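Viral macrophage inflammatory protein-II (PDB 2FHT) binds a wide range of chemokine receptors, including human CXCR4, and thereby blocks infection by several strains of HIV-1. Local coordinates at residues 17-22 with 56-61. Sequence-based numbering, arbitrary orientation.
Sequences KRPLPQ and KDWVKK
With CG of W58 set between its own backbone N and carbonyl carbon (chi1 68°), and the indole plane turned roughly perpendicular to the plane of CA, CB and CG (chi2 -95°), the ring leaves the first turn of its helix to lie against P19 and L20. On the other side, L20 keeps CG beside its backbone N, opposite the carbonyl carbon (chi1 -67°), which carries the isobutyl group to the rim of the same ring. P19 lies over one indole face: its CA stands above the six-membered ring in a CH-pi contact, nearly along the ring normal. The pyrrolidine reaches across the five-membered part, where P19 CG comes 3.5 Å from W58 CD1 and P19 CB 3.7 Å from W58 CD2. The two side chains meet at about a right angle. L20 approaches the far end of the indole, its CB 3.8 Å from W58 CZ3, while its CD1 lies in the ring plane at the edge, 4.0 Å from the same W58 CZ3. The backbone follows obliquely, with R18 O 3.8 Å from W58 CZ2. No hydrogen bond joins 17-22 to 56-61; the contact rests on the indole's apolar surface. V59, the next residue of the helix, backs the opposite face with CG1, which leaves the ring sandwiched between its own helix and the irregular N-loop that follows the CC motif of this chemokine. Beyond W58, L20 continues inward to F42 of strand 39-44, V50 of strand 49-53 and L62 of helix 57-65; V59 also rests on F42 and reaches A52, so that loop and C-terminal helix pack together against the three-stranded antiparallel sheet of the chemokine fold.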
loop_
_atom_site.group_PDB
_atom_site.type_symbol
_atom_site.label_atom_id
_atom_site.label_comp_id
_atom_site.label_asym_id
_atom_site.label_seq_id
_atom_site.Cartn_x
_atom_site.Cartn_y
_atom_site.Cartn_z
ATOM N N LYS A 17 -9.501 -3.063 6.259
ATOM C CA LYS A 17 -9.777 -4.399 6.803
ATOM C C LYS A 17 -10.223 -5.439 5.773
ATOM O O LYS A 17 -9.678 -6.540 5.693
ATOM C CB LYS A 17 -10.833 -4.326 7.914
ATOM C CG LYS A 17 -11.029 -2.959 8.554
ATOM C CD LYS A 17 -11.944 -2.070 7.699
ATOM C CE LYS A 17 -12.413 -0.846 8.486
ATOM N NZ LYS A 17 -13.038 -1.236 9.785
ATOM N N ARG A 18 -11.280 -5.102 5.048
ATOM C CA ARG A 18 -11.856 -5.967 4.026
ATOM C C ARG A 18 -10.989 -6.009 2.776
ATOM O O ARG A 18 -10.626 -4.975 2.235
ATOM C CB ARG A 18 -13.256 -5.446 3.666
ATOM C CG ARG A 18 -13.279 -3.908 3.509
ATOM C CD ARG A 18 -14.673 -3.304 3.328
ATOM N NE ARG A 18 -14.645 -1.835 3.268
ATOM C CZ ARG A 18 -14.255 -1.118 2.211
ATOM N NH1 ARG A 18 -13.840 -1.713 1.098
ATOM N NH2 ARG A 18 -14.302 0.207 2.260
ATOM N N PRO A 19 -10.662 -7.218 2.298
ATOM C CA PRO A 19 -9.848 -7.449 1.104
ATOM C C PRO A 19 -10.276 -6.590 -0.100
ATOM O O PRO A 19 -11.469 -6.324 -0.317
ATOM C CB PRO A 19 -10.069 -8.934 0.851
ATOM C CG PRO A 19 -10.117 -9.480 2.227
ATOM C CD PRO A 19 -11.008 -8.498 2.942
ATOM N N LEU A 20 -9.291 -6.085 -0.833
ATOM C CA LEU A 20 -9.553 -5.249 -2.000
ATOM C C LEU A 20 -9.567 -6.094 -3.251
ATOM O O LEU A 20 -8.718 -6.949 -3.456
ATOM C CB LEU A 20 -8.477 -4.178 -2.153
ATOM C CG LEU A 20 -8.371 -3.064 -1.116
ATOM C CD1 LEU A 20 -6.951 -2.486 -1.149
ATOM C CD2 LEU A 20 -9.435 -1.987 -1.381
ATOM N N PRO A 21 -10.542 -5.851 -4.118
ATOM C CA PRO A 21 -10.610 -6.626 -5.351
ATOM C C PRO A 21 -9.594 -6.070 -6.361
ATOM O O PRO A 21 -9.598 -4.879 -6.685
ATOM C CB PRO A 21 -12.061 -6.428 -5.786
ATOM C CG PRO A 21 -12.351 -5.009 -5.339
ATOM C CD PRO A 21 -11.705 -4.957 -3.967
ATOM N N GLN A 22 -8.729 -6.948 -6.844
ATOM C CA GLN A 22 -7.694 -6.574 -7.785
ATOM C C GLN A 22 -8.121 -5.680 -8.917
ATOM O O GLN A 22 -7.385 -4.777 -9.299
ATOM C CB GLN A 22 -7.038 -7.812 -8.384
ATOM C CG GLN A 22 -6.000 -7.461 -9.446
ATOM C CD GLN A 22 -5.231 -8.651 -9.934
ATOM O OE1 GLN A 22 -5.800 -9.706 -10.184
ATOM N NE2 GLN A 22 -3.922 -8.489 -10.077
ATOM N N LYS A 56 -1.116 -9.766 6.057
ATOM C CA LYS A 56 -2.303 -10.450 5.577
ATOM C C LYS A 56 -2.079 -11.132 4.235
ATOM O O LYS A 56 -1.460 -10.575 3.325
ATOM C CB LYS A 56 -3.489 -9.484 5.529
ATOM C CG LYS A 56 -4.208 -9.315 6.882
ATOM C CD LYS A 56 -3.229 -9.281 8.055
ATOM C CE LYS A 56 -3.914 -9.014 9.381
ATOM N NZ LYS A 56 -4.911 -10.050 9.748
ATOM N N ASP A 57 -2.565 -12.364 4.136
ATOM C CA ASP A 57 -2.417 -13.152 2.928
ATOM C C ASP A 57 -3.000 -12.508 1.693
ATOM O O ASP A 57 -2.404 -12.604 0.624
ATOM C CB ASP A 57 -3.014 -14.540 3.119
ATOM C CG ASP A 57 -2.292 -15.329 4.179
ATOM O OD1 ASP A 57 -2.978 -16.023 4.963
ATOM O OD2 ASP A 57 -1.041 -15.245 4.236
ATOM N N TRP A 58 -4.171 -11.889 1.813
ATOM C CA TRP A 58 -4.753 -11.267 0.643
ATOM C C TRP A 58 -3.875 -10.132 0.119
ATOM O O TRP A 58 -3.753 -9.960 -1.082
ATOM C CB TRP A 58 -6.210 -10.807 0.878
ATOM C CG TRP A 58 -6.443 -9.654 1.845
ATOM C CD1 TRP A 58 -6.747 -9.758 3.170
ATOM C CD2 TRP A 58 -6.530 -8.245 1.522
ATOM N NE1 TRP A 58 -7.043 -8.513 3.692
ATOM C CE2 TRP A 58 -6.915 -7.569 2.705
ATOM C CE3 TRP A 58 -6.325 -7.491 0.355
ATOM C CZ2 TRP A 58 -7.106 -6.181 2.753
ATOM C CZ3 TRP A 58 -6.510 -6.113 0.401
ATOM C CH2 TRP A 58 -6.898 -5.474 1.598
ATOM N N VAL A 59 -3.217 -9.392 1.014
ATOM C CA VAL A 59 -2.402 -8.283 0.539
ATOM C C VAL A 59 -1.130 -8.768 -0.121
ATOM O O VAL A 59 -0.682 -8.174 -1.096
ATOM C CB VAL A 59 -2.090 -7.201 1.614
ATOM C CG1 VAL A 59 -3.307 -6.886 2.432
ATOM C CG2 VAL A 59 -0.954 -7.599 2.451
ATOM N N LYS A 60 -0.549 -9.835 0.413
ATOM C CA LYS A 60 0.677 -10.399 -0.144
ATOM C C LYS A 60 0.384 -10.972 -1.521
ATOM O O LYS A 60 1.241 -10.988 -2.396
ATOM C CB LYS A 60 1.247 -11.448 0.809
ATOM C CG LYS A 60 1.577 -10.843 2.162
ATOM C CD LYS A 60 2.567 -11.658 2.956
ATOM C CE LYS A 60 1.877 -12.711 3.758
ATOM N NZ LYS A 60 2.857 -13.349 4.656
ATOM N N LYS A 61 -0.875 -11.353 -1.705
ATOM C CA LYS A 61 -1.400 -11.895 -2.949
ATOM C C LYS A 61 -1.470 -10.747 -3.943
ATOM O O LYS A 61 -1.058 -10.867 -5.097
ATOM C CB LYS A 61 -2.820 -12.424 -2.706
ATOM C CG LYS A 61 -3.083 -13.823 -3.209
ATOM C CD LYS A 61 -4.446 -14.282 -2.725
ATOM C CE LYS A 61 -4.529 -14.271 -1.200
ATOM N NZ LYS A 61 -5.899 -14.581 -0.692
#